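Local coordinates for SusD-like carbohydrate binding protein BF1063 (Bacteroides fragilis NCTC 9343, PDB 3I4G) that probably binds carbohydrate at the outer membrane, as a predicted lipoprotein of the SusD family, whose members bind glycans for uptake, at residues 455-458 against 459-463; 207-211 against 212-216; 236-239 against 240-243; 120-123 against 124-128. All coordinates share one frame; numbering follows the deposited sequence. Where two conformers were deposited one is given.

Contact 1: 455-458 against 459-463; sequences YWDI and MRWGI
Arg460 lays its CD methylene over the six-membered ring of Trp456, 3.6 Å from the ring centroid, one turn back along helix 454-461. Its CG occupies the crowded position between backbone N and carbonyl carbon (chi1 71°), and the extended chain beyond carries the guanidinium across the indole to the carboxylate of Asp457. There NE and NH2 grip one oxygen side-on: NE lies 3.0 Å and NH2 3.1 Å from Asp457 OD1, both from the same face of the carboxylate, while the oxygen stays in the guanidinium plane. Asp457 OD2 is left for Arg444, and Arg460 NH2 also pairs with Glu396, so the charges form a network that probably keeps each group ionised. The CB of Asp457 sits over the six-membered ring of Trp461, 3.8 Å from its centroid, and the carboxylate stacks on that indole at 23°. On another side of the helix, selenomethionine Met459 places CG over the Tyr455 ring, and its bent chain brings CE to 3.3 Å from Tyr455 OH, which bonds to Trp513. Gly462 ends the helix in a Schellman motif, its lack of a side chain making positive phi cheap, and Ile463 N reaches Ile458 O at 3.1 Å. Trp456 and Arg460 face helix 197-211, Trp461 touches Arg444 of helix 433-447, and Tyr455 meets helix 72-78.

Contact 2: 207-211 against 212-216; sequences TCMLQ and KDWKS
Met209, a selenomethionine, meets Trp214 at the rim of its indole: Met209 CG lies 3.7 Å from Trp214 CZ3, and in the conformer given SE stands at the edge of the six-membered ring, 5.4 Å from its centroid, a Met-aromatic contact. The two side chains cross at about a right angle; a long, flexible chain can bend its end to the ring edge. On another side of the turn, Cys208 SG touches Ser216 CB at 3.5 Å; both residues are small enough to let the two helices come together here. The backbone brings these pairs into place. Lys212, at positive phi, closes helix 197-211 in a Schellman motif, with Asp213 N bonded to Cys208 O at 2.9 Å and a weak bond from Lys212 N to Met209 O. Asp213 then serves as N-cap of helix 214-227. Its CG lies anti to the backbone N (chi1 -177°), turning the carboxylate toward the first turn, where OD1 accepts from Ser216 N at 3.2 Å and OD2 from Ser216 OG at 2.7 Å. A water donates to both Asp213 OD2 and Gln211 OE1, tying the cap to the end of the preceding helix. Farther out, Met209 and Trp214 both rest on Glu396 of helix 387-400, Leu210 packs on helices 116-139 and 454-461, and Gln211 lies against helix 163-180, placing this helix-to-helix turn among four neighbouring helices.

Contact 3: 236-239 against 240-243; sequences YQEL and FYPS
Residues 237-239 form a short 3-10 segment, closed by a bond from Phe240 N to Gln237 O at 3.1 Å. One step earlier, Leu239 N bonds to Tyr236 O. Phe240 then leaves the turn, and Tyr241 extends the chain. Leu239 CB covers one face of the Phe240 ring, over its centre and 3.8 Å from the centroid. The edge of Phe240 points at the face of Tyr236 in a T-shaped pair with centroids 5.5 Å apart and planes at 67°. Phe240 CE2 leads this approach, 4.0 Å from Tyr236 CE2, and it also comes 3.2 Å from Tyr236 O. The Tyr236 ring reaches it because CG is anti to the backbone N (chi1 -176°), while its hydroxyl bonds to Glu447 O and Lys364. Tyr241 folds back over the turn instead: Glu238 CG touches Tyr241 CD2 at 3.9 Å, and the side chain of Gln237 runs beside the phenol, with CB 3.5 Å from Tyr241 OH. An aromatic residue suits this place because the flat face of Tyr241 can lie over the Gln237 carbonyl, whose O sits above the ring centre. Phe240 also packs on Pro383 and Arg386 of strand 380-386. The arrangement is a short 3-10 turn with consecutive i+3 to i bonds, flanked by Tyr236, Phe240 and Tyr241, in the connection from helix 214-227 to strand 251-252.

Contact 4: 120-123 against 124-128; sequences RMIA and EARFL
Glu124 starts with CB 3.5 Å from Met121 O. Its CG lies 3.3 Å from Arg120 O, the same atom that accepts the backbone bond from Glu124 N. With CG anti to the carbonyl carbon and beside the backbone N (chi1 -65°), the side chain heads back toward the preceding turn, and its extended form beyond CG gives it the reach. CD lies 4.1 Å from Arg120 NE, and OE2 rests 3.5 Å from Arg120 CG and 3.9 Å from Met121 CG. Its salt bridge to Arg120 NE is long, at 3.7 Å, and OE2 lies well out of the guanidinium plane: the charges attract, but no N-H points at the oxygen. OE1 is engaged elsewhere, by Arg194 and the hydroxyl of Tyr32, while Arg120 NH2 forms a salt bridge with Glu191. A buried glutamate suits this place because several polar groups meet it. On another side of the helix, Ile122 CG2 lies alongside Arg126, four residues later and 3.9 Å from its CD, before that arginine reaches Glu173. Small Ala123 and Ala125 let neighbours close in on helix 116-139: Ala125 and Ile122 pack on helix 86-109, Met121 on helix 21-33, and Ala123, Arg126 and Phe127 on helix 163-180.

Contacts 1 and 2 touch directly, their centres 14 Å apart: Trp456 CZ2 is 3.6 Å from Leu210 CG, and Arg460 CB lies 3.7 Å from Leu210 CD2. Glu396 joins them further, meeting Arg460 and Trp461 of contact 1 as well as Met209 and Trp214 of contact 2. Contact 4 touches neither, its centre about 22 Å from that of contact 2, but its helix 116-139 runs on to Phe134 and Ser138, which meet Trp456 and Leu210. Contact 3 stands apart, about 27 Å from contact 1 between centres, across the middle of the chain. A bound 1,2-ethanediol, probably from crystallisation, lies about 6 Å from the Tyr241 side chain.

Contact 1: 455-458 against 459-463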
loop_
_atom_site.group_PDB
_atom_site.type_symbol
_atom_site.label_atom_id
_atom_site.label_comp_id
_atom_site.label_asym_id
_atom_site.label_seq_id
_atom_site.Cartn_x
_atom_site.Cartn_y
_atom_site.Cartn_z
ATOM N N TYR A 455 7.091 -0.169 -0.655
ATOM C CA TYR A 455 7.897 -1.313 -1.055
ATOM C C TYR A 455 7.791 -1.513 -2.556
ATOM O O TYR A 455 8.845 -1.701 -3.230
ATOM C CB TYR A 455 7.466 -2.544 -0.263
ATOM C CG TYR A 455 8.205 -3.814 -0.575
ATOM C CD1 TYR A 455 9.546 -3.980 -0.272
ATOM C CD2 TYR A 455 7.555 -4.857 -1.163
ATOM C CE1 TYR A 455 10.200 -5.157 -0.581
ATOM C CE2 TYR A 455 8.176 -6.039 -1.436
ATOM C CZ TYR A 455 9.505 -6.197 -1.133
ATOM O OH TYR A 455 10.140 -7.387 -1.403
ATOM N N TRP A 456 6.581 -1.497 -3.102
ATOM C CA TRP A 456 6.419 -1.635 -4.549
ATOM C C TRP A 456 7.265 -0.587 -5.273
ATOM O O TRP A 456 7.923 -0.874 -6.273
ATOM C CB TRP A 456 4.930 -1.513 -4.888
ATOM C CG TRP A 456 4.627 -1.797 -6.297
ATOM C CD1 TRP A 456 4.573 -3.037 -6.869
ATOM C CD2 TRP A 456 4.368 -0.848 -7.339
ATOM N NE1 TRP A 456 4.318 -2.924 -8.222
ATOM C CE2 TRP A 456 4.191 -1.587 -8.543
ATOM C CE3 TRP A 456 4.256 0.546 -7.379
ATOM C CZ2 TRP A 456 3.921 -0.967 -9.767
ATOM C CZ3 TRP A 456 3.962 1.142 -8.593
ATOM C CH2 TRP A 456 3.801 0.386 -9.763
ATOM N N ASP A 457 7.268 0.649 -4.792
ATOM C CA ASP A 457 8.042 1.700 -5.446
ATOM C C ASP A 457 9.553 1.491 -5.353
ATOM O O ASP A 457 10.261 1.593 -6.357
ATOM C CB ASP A 457 7.725 3.064 -4.838
ATOM C CG ASP A 457 6.377 3.632 -5.234
ATOM O OD1 ASP A 457 5.803 3.248 -6.276
ATOM O OD2 ASP A 457 5.936 4.548 -4.487
ATOM N N ILE A 458 10.081 1.201 -4.158
ATOM C CA ILE A 458 11.530 1.084 -4.020
ATOM C C ILE A 458 12.044 -0.159 -4.787
ATOM O O ILE A 458 13.157 -0.154 -5.322
ATOM C CB ILE A 458 12.027 1.125 -2.577
ATOM C CG1 ILE A 458 11.475 -0.042 -1.772
ATOM C CG2 ILE A 458 11.638 2.458 -1.937
ATOM C CD1 ILE A 458 11.954 -0.042 -0.279
HETATM N N MSE A 459 11.207 -1.164 -4.924
HETATM C CA MSE A 459 11.532 -2.317 -5.766
HETATM C C MSE A 459 11.586 -1.960 -7.245
HETATM O O MSE A 459 12.605 -2.208 -7.896
HETATM C CB MSE A 459 10.508 -3.415 -5.493
HETATM C CG MSE A 459 10.628 -4.083 -4.091
HETATM SE SE MSE A 459 12.020 -5.369 -3.898
HETATM C CE MSE A 459 10.993 -6.888 -4.601
ATOM N N ARG A 460 10.535 -1.337 -7.779
ATOM C CA ARG A 460 10.499 -1.010 -9.230
ATOM C C ARG A 460 11.565 0.019 -9.575
ATOM O O ARG A 460 12.141 -0.011 -10.687
ATOM C CB ARG A 460 9.121 -0.522 -9.710
ATOM C CG ARG A 460 8.721 0.854 -9.246
ATOM C CD ARG A 460 7.276 1.125 -9.501
ATOM N NE ARG A 460 6.865 2.411 -8.954
ATOM C CZ ARG A 460 6.957 3.584 -9.581
ATOM N NH1 ARG A 460 7.486 3.700 -10.787
ATOM N NH2 ARG A 460 6.518 4.676 -8.954
ATOM N N TRP A 461 11.860 0.958 -8.677
ATOM C CA TRP A 461 12.886 1.955 -8.922
ATOM C C TRP A 461 14.300 1.401 -8.831
ATOM O O TRP A 461 15.256 2.039 -9.226
ATOM C CB TRP A 461 12.772 3.119 -7.926
ATOM C CG TRP A 461 11.565 3.983 -8.094
ATOM C CD1 TRP A 461 10.912 4.275 -9.259
ATOM C CD2 TRP A 461 10.926 4.758 -7.066
ATOM N NE1 TRP A 461 9.888 5.152 -8.999
ATOM C CE2 TRP A 461 9.884 5.472 -7.672
ATOM C CE3 TRP A 461 11.145 4.921 -5.696
ATOM C CZ2 TRP A 461 9.034 6.304 -6.955
ATOM C CZ3 TRP A 461 10.295 5.749 -4.973
ATOM C CH2 TRP A 461 9.263 6.432 -5.612
ATOM N N GLY A 462 14.477 0.225 -8.258
ATOM C CA GLY A 462 15.824 -0.307 -8.109
ATOM C C GLY A 462 16.645 0.428 -7.047
ATOM O O GLY A 462 17.869 0.503 -7.123
ATOM N N ILE A 463 15.952 0.983 -6.052
ATOM C CA ILE A 463 16.628 1.631 -4.920
ATOM C C ILE A 463 16.424 0.891 -3.600
ATOM O O ILE A 463 16.953 1.296 -2.569
ATOM C CB ILE A 463 16.248 3.122 -4.755
ATOM C CG1 ILE A 463 14.835 3.309 -4.232
ATOM C CG2 ILE A 463 16.462 3.891 -6.096
ATOM C CD1 ILE A 463 14.510 4.790 -3.908
#

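Contact 2: 207-211 against 212-216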
loop_
_atom_site.group_PDB
_atom_site.type_symbol
_atom_site.label_atom_id
_atom_site.label_comp_id
_atom_site.label_asym_id
_atom_site.label_seq_id
_atom_site.Cartn_x
_atom_site.Cartn_y
_atom_site.Cartn_z
ATOM N N THR A 207 1.181 -0.887 -14.433
ATOM C CA THR A 207 1.788 -1.966 -15.246
ATOM C C THR A 207 2.806 -1.364 -16.195
ATOM O O THR A 207 3.931 -1.860 -16.325
ATOM C CB THR A 207 0.708 -2.718 -16.013
ATOM O OG1 THR A 207 -0.173 -3.346 -15.082
ATOM C CG2 THR A 207 1.310 -3.800 -16.941
ATOM N N CYS A 208 2.453 -0.279 -16.861
ATOM C CA CYS A 208 3.380 0.345 -17.784
ATOM C C CYS A 208 4.636 0.872 -17.077
ATOM O O CYS A 208 5.732 0.826 -17.630
ATOM C CB CYS A 208 2.708 1.485 -18.546
ATOM S SG CYS A 208 1.393 1.045 -19.692
HETATM N N MSE A 209 4.504 1.399 -15.866
HETATM C CA MSE A 209 5.695 1.862 -15.156
HETATM C C MSE A 209 6.608 0.662 -14.828
HETATM O O MSE A 209 7.822 0.790 -14.839
HETATM C CB MSE A 209 5.337 2.678 -13.901
HETATM C CG MSE A 209 4.594 4.001 -14.193
HETATM SE SE MSE A 209 4.623 5.232 -12.674
HETATM C CE MSE A 209 4.099 4.013 -11.309
ATOM N N LEU A 210 6.044 -0.503 -14.524
ATOM C CA LEU A 210 6.873 -1.684 -14.294
ATOM C C LEU A 210 7.634 -2.105 -15.543
ATOM O O LEU A 210 8.761 -2.609 -15.476
ATOM C CB LEU A 210 6.028 -2.876 -13.818
ATOM C CG LEU A 210 5.528 -2.877 -12.412
ATOM C CD1 LEU A 210 4.693 -4.151 -12.206
ATOM C CD2 LEU A 210 6.703 -2.796 -11.415
ATOM N N GLN A 211 6.991 -1.953 -16.698
ATOM C CA GLN A 211 7.625 -2.217 -17.983
ATOM C C GLN A 211 8.622 -1.150 -18.421
ATOM O O GLN A 211 9.336 -1.336 -19.398
ATOM C CB GLN A 211 6.582 -2.233 -19.081
ATOM C CG GLN A 211 5.479 -3.303 -18.977
ATOM C CD GLN A 211 4.495 -3.154 -20.100
ATOM O OE1 GLN A 211 3.830 -2.112 -20.208
ATOM N NE2 GLN A 211 4.404 -4.161 -20.958
ATOM N N LYS A 212 8.620 -0.047 -17.685
ATOM C CA LYS A 212 9.366 1.149 -18.007
ATOM C C LYS A 212 8.897 1.690 -19.383
ATOM O O LYS A 212 9.665 2.330 -20.098
ATOM C CB LYS A 212 10.895 0.907 -17.865
ATOM C CG LYS A 212 11.331 0.558 -16.402
ATOM C CD LYS A 212 12.866 0.375 -16.242
ATOM C CE LYS A 212 13.274 0.235 -14.785
ATOM N NZ LYS A 212 12.749 -0.991 -14.107
ATOM N N ASP A 213 7.608 1.469 -19.709
ATOM C CA ASP A 213 6.959 2.027 -20.895
ATOM C C ASP A 213 6.304 3.300 -20.372
ATOM O O ASP A 213 5.091 3.399 -20.186
ATOM C CB ASP A 213 5.950 1.093 -21.544
ATOM C CG ASP A 213 5.348 1.674 -22.794
ATOM O OD1 ASP A 213 5.638 2.845 -23.120
ATOM O OD2 ASP A 213 4.542 0.995 -23.466
ATOM N N TRP A 214 7.162 4.281 -20.149
ATOM C CA TRP A 214 6.728 5.525 -19.549
ATOM C C TRP A 214 5.742 6.309 -20.390
ATOM O O TRP A 214 4.827 6.954 -19.872
ATOM C CB TRP A 214 7.964 6.373 -19.222
ATOM C CG TRP A 214 8.986 5.664 -18.370
ATOM C CD1 TRP A 214 10.220 5.248 -18.768
ATOM C CD2 TRP A 214 8.873 5.316 -16.985
ATOM N NE1 TRP A 214 10.876 4.697 -17.719
ATOM C CE2 TRP A 214 10.085 4.715 -16.615
ATOM C CE3 TRP A 214 7.890 5.502 -16.006
ATOM C CZ2 TRP A 214 10.330 4.261 -15.338
ATOM C CZ3 TRP A 214 8.150 5.061 -14.726
ATOM C CH2 TRP A 214 9.377 4.471 -14.409
ATOM N N LYS A 215 5.887 6.253 -21.708
ATOM C CA LYS A 215 4.968 6.940 -22.598
ATOM C C LYS A 215 3.567 6.389 -22.452
ATOM O O LYS A 215 2.593 7.142 -22.332
ATOM C CB LYS A 215 5.432 6.807 -24.049
ATOM C CG LYS A 215 4.611 7.651 -24.988
ATOM C CD LYS A 215 5.147 7.651 -26.447
ATOM C CE LYS A 215 6.591 8.196 -26.563
ATOM N NZ LYS A 215 6.834 9.632 -26.080
ATOM N N SER A 216 3.440 5.068 -22.430
ATOM C CA SER A 216 2.109 4.455 -22.283
ATOM C C SER A 216 1.547 4.691 -20.887
ATOM O O SER A 216 0.334 4.859 -20.716
ATOM C CB SER A 216 2.151 2.957 -22.582
ATOM O OG SER A 216 2.477 2.716 -23.943
HETATM O O HOH W 1 3.019 -1.129 -22.623
#

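Contact 3: 236-239 against 240-243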
loop_
_atom_site.group_PDB
_atom_site.type_symbol
_atom_site.label_atom_id
_atom_site.label_comp_id
_atom_site.label_asym_id
_atom_site.label_seq_id
_atom_site.Cartn_x
_atom_site.Cartn_y
_atom_site.Cartn_z
ATOM N N TYR A 236 -7.267 15.509 3.800
ATOM C CA TYR A 236 -6.387 14.351 3.643
ATOM C C TYR A 236 -6.797 13.213 4.565
ATOM O O TYR A 236 -6.938 12.085 4.114
ATOM C CB TYR A 236 -4.950 14.759 3.956
ATOM C CG TYR A 236 -3.856 13.727 3.757
ATOM C CD1 TYR A 236 -3.249 13.576 2.547
ATOM C CD2 TYR A 236 -3.366 13.000 4.836
ATOM C CE1 TYR A 236 -2.204 12.701 2.371
ATOM C CE2 TYR A 236 -2.317 12.118 4.701
ATOM C CZ TYR A 236 -1.739 11.967 3.454
ATOM O OH TYR A 236 -0.681 11.085 3.303
ATOM N N GLN A 237 -6.974 13.502 5.849
ATOM C CA GLN A 237 -7.304 12.449 6.831
ATOM C C GLN A 237 -8.552 11.663 6.473
ATOM O O GLN A 237 -8.610 10.437 6.647
ATOM C CB GLN A 237 -7.469 13.033 8.234
ATOM C CG GLN A 237 -6.204 13.598 8.830
ATOM C CD GLN A 237 -6.427 14.064 10.227
ATOM O OE1 GLN A 237 -6.943 15.178 10.440
ATOM N NE2 GLN A 237 -5.986 13.278 11.201
ATOM N N GLU A 238 -9.547 12.374 5.956
ATOM C CA GLU A 238 -10.848 11.794 5.656
ATOM C C GLU A 238 -10.846 10.855 4.483
ATOM O O GLU A 238 -11.796 10.095 4.321
ATOM C CB GLU A 238 -11.910 12.924 5.471
ATOM C CG GLU A 238 -12.307 13.498 6.839
ATOM C CD GLU A 238 -13.235 14.689 6.772
ATOM O OE1 GLU A 238 -13.605 15.117 5.682
ATOM O OE2 GLU A 238 -13.607 15.194 7.869
ATOM N N LEU A 239 -9.783 10.844 3.698
ATOM C CA LEU A 239 -9.618 9.826 2.658
ATOM C C LEU A 239 -9.550 8.426 3.219
ATOM O O LEU A 239 -9.850 7.482 2.494
ATOM C CB LEU A 239 -8.323 10.069 1.887
ATOM C CG LEU A 239 -8.247 11.346 1.063
ATOM C CD1 LEU A 239 -6.805 11.553 0.592
ATOM C CD2 LEU A 239 -9.249 11.307 -0.099
ATOM N N PHE A 240 -9.187 8.301 4.492
ATOM C CA PHE A 240 -8.862 7.006 5.082
ATOM C C PHE A 240 -9.803 6.605 6.162
ATOM O O PHE A 240 -9.501 5.678 6.930
ATOM C CB PHE A 240 -7.411 7.050 5.592
ATOM C CG PHE A 240 -6.455 7.637 4.569
ATOM C CD1 PHE A 240 -6.008 6.885 3.513
ATOM C CD2 PHE A 240 -6.005 8.928 4.681
ATOM C CE1 PHE A 240 -5.179 7.403 2.574
ATOM C CE2 PHE A 240 -5.126 9.467 3.736
ATOM C CZ PHE A 240 -4.719 8.697 2.671
ATOM N N TYR A 241 -10.970 7.251 6.233
ATOM C CA TYR A 241 -11.953 7.006 7.291
ATOM C C TYR A 241 -13.214 6.367 6.725
ATOM O O TYR A 241 -13.609 6.700 5.608
ATOM C CB TYR A 241 -12.359 8.298 7.983
ATOM C CG TYR A 241 -11.327 9.068 8.738
ATOM C CD1 TYR A 241 -10.124 8.524 9.175
ATOM C CD2 TYR A 241 -11.617 10.370 9.091
ATOM C CE1 TYR A 241 -9.215 9.290 9.919
ATOM C CE2 TYR A 241 -10.760 11.117 9.830
ATOM C CZ TYR A 241 -9.565 10.565 10.251
ATOM O OH TYR A 241 -8.712 11.352 11.018
ATOM N N PRO A 242 -13.851 5.474 7.470
ATOM C CA PRO A 242 -15.065 4.861 6.949
ATOM C C PRO A 242 -16.225 5.842 6.679
ATOM O O PRO A 242 -16.964 5.650 5.698
ATOM C CB PRO A 242 -15.436 3.830 8.037
ATOM C CG PRO A 242 -14.631 4.078 9.181
ATOM C CD PRO A 242 -13.431 4.866 8.736
ATOM N N SER A 243 -16.354 6.889 7.485
ATOM C CA SER A 243 -17.505 7.785 7.355
ATOM C C SER A 243 -17.436 8.709 6.151
ATOM O O SER A 243 -18.460 9.243 5.729
ATOM C CB SER A 243 -17.667 8.653 8.616
ATOM O OG SER A 243 -17.954 7.879 9.774
#

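Contact 4: 120-123 against 124-128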
loop_
_atom_site.group_PDB
_atom_site.type_symbol
_atom_site.label_atom_id
_atom_site.label_comp_id
_atom_site.label_asym_id
_atom_site.label_seq_id
_atom_site.Cartn_x
_atom_site.Cartn_y
_atom_site.Cartn_z
ATOM N N ARG A 120 -20.330 -6.045 -18.380
ATOM C CA ARG A 120 -19.672 -5.422 -17.235
ATOM C C ARG A 120 -19.009 -6.452 -16.344
ATOM O O ARG A 120 -17.846 -6.300 -15.959
ATOM C CB ARG A 120 -20.686 -4.611 -16.441
ATOM C CG ARG A 120 -20.051 -3.957 -15.238
ATOM C CD ARG A 120 -21.087 -3.215 -14.457
ATOM N NE ARG A 120 -20.489 -2.597 -13.276
ATOM C CZ ARG A 120 -21.173 -1.869 -12.399
ATOM N NH1 ARG A 120 -22.460 -1.611 -12.573
ATOM N NH2 ARG A 120 -20.549 -1.356 -11.340
HETATM N N MSE A 121 -19.727 -7.504 -16.007
HETATM C CA MSE A 121 -19.183 -8.501 -15.072
HETATM C C MSE A 121 -17.977 -9.247 -15.639
HETATM O O MSE A 121 -17.026 -9.532 -14.916
HETATM C CB MSE A 121 -20.247 -9.486 -14.658
HETATM C CG MSE A 121 -21.367 -8.800 -13.826
HETATM SE SE MSE A 121 -22.521 -10.088 -12.943
HETATM C CE MSE A 121 -23.525 -10.469 -14.473
ATOM N N ILE A 122 -17.953 -9.481 -16.944
ATOM C CA ILE A 122 -16.788 -10.059 -17.597
ATOM C C ILE A 122 -15.604 -9.114 -17.411
ATOM O O ILE A 122 -14.512 -9.531 -17.071
ATOM C CB ILE A 122 -17.018 -10.307 -19.091
ATOM C CG1 ILE A 122 -17.980 -11.483 -19.269
ATOM C CG2 ILE A 122 -15.678 -10.566 -19.817
ATOM C CD1 ILE A 122 -18.538 -11.647 -20.671
ATOM N N ALA A 123 -15.825 -7.818 -17.653
ATOM C CA ALA A 123 -14.755 -6.840 -17.426
ATOM C C ALA A 123 -14.279 -6.815 -15.976
ATOM O O ALA A 123 -13.067 -6.686 -15.710
ATOM C CB ALA A 123 -15.226 -5.457 -17.867
ATOM N N GLU A 124 -15.191 -6.934 -15.016
ATOM C CA GLU A 124 -14.809 -6.961 -13.601
ATOM C C GLU A 124 -13.960 -8.170 -13.300
ATOM O O GLU A 124 -12.952 -8.052 -12.610
ATOM C CB GLU A 124 -16.045 -6.922 -12.730
ATOM C CG GLU A 124 -16.808 -5.618 -12.875
ATOM C CD GLU A 124 -17.994 -5.548 -11.987
ATOM O OE1 GLU A 124 -17.848 -5.158 -10.808
ATOM O OE2 GLU A 124 -19.092 -5.891 -12.454
ATOM N N ALA A 125 -14.364 -9.333 -13.790
ATOM C CA ALA A 125 -13.580 -10.545 -13.577
ATOM C C ALA A 125 -12.208 -10.443 -14.215
ATOM O O ALA A 125 -11.205 -10.888 -13.628
ATOM C CB ALA A 125 -14.329 -11.779 -14.113
ATOM N N ARG A 126 -12.131 -9.849 -15.402
ATOM C CA ARG A 126 -10.824 -9.674 -16.045
ATOM C C ARG A 126 -9.938 -8.694 -15.273
ATOM O O ARG A 126 -8.744 -8.907 -15.140
ATOM C CB ARG A 126 -10.974 -9.240 -17.508
ATOM C CG ARG A 126 -11.598 -10.334 -18.386
ATOM C CD ARG A 126 -11.848 -9.821 -19.778
ATOM N NE ARG A 126 -10.628 -9.754 -20.551
ATOM C CZ ARG A 126 -10.587 -9.371 -21.825
ATOM N NH1 ARG A 126 -11.679 -8.934 -22.431
ATOM N NH2 ARG A 126 -9.446 -9.402 -22.488
ATOM N N PHE A 127 -10.533 -7.619 -14.782
ATOM C CA PHE A 127 -9.783 -6.671 -13.963
ATOM C C PHE A 127 -9.217 -7.358 -12.747
ATOM O O PHE A 127 -8.036 -7.257 -12.458
ATOM C CB PHE A 127 -10.683 -5.515 -13.529
ATOM C CG PHE A 127 -10.088 -4.669 -12.425
ATOM C CD1 PHE A 127 -9.107 -3.732 -12.709
ATOM C CD2 PHE A 127 -10.509 -4.820 -11.116
ATOM C CE1 PHE A 127 -8.556 -2.957 -11.695
ATOM C CE2 PHE A 127 -9.949 -4.029 -10.110
ATOM C CZ PHE A 127 -8.966 -3.104 -10.415
ATOM N N LEU A 128 -10.066 -8.071 -12.022
ATOM C CA LEU A 128 -9.642 -8.752 -10.803
ATOM C C LEU A 128 -8.558 -9.790 -11.088
ATOM O O LEU A 128 -7.555 -9.838 -10.372
ATOM C CB LEU A 128 -10.838 -9.380 -10.089
ATOM C CG LEU A 128 -11.806 -8.382 -9.479
ATOM C CD1 LEU A 128 -13.088 -9.081 -9.042
ATOM C CD2 LEU A 128 -11.173 -7.596 -8.274
#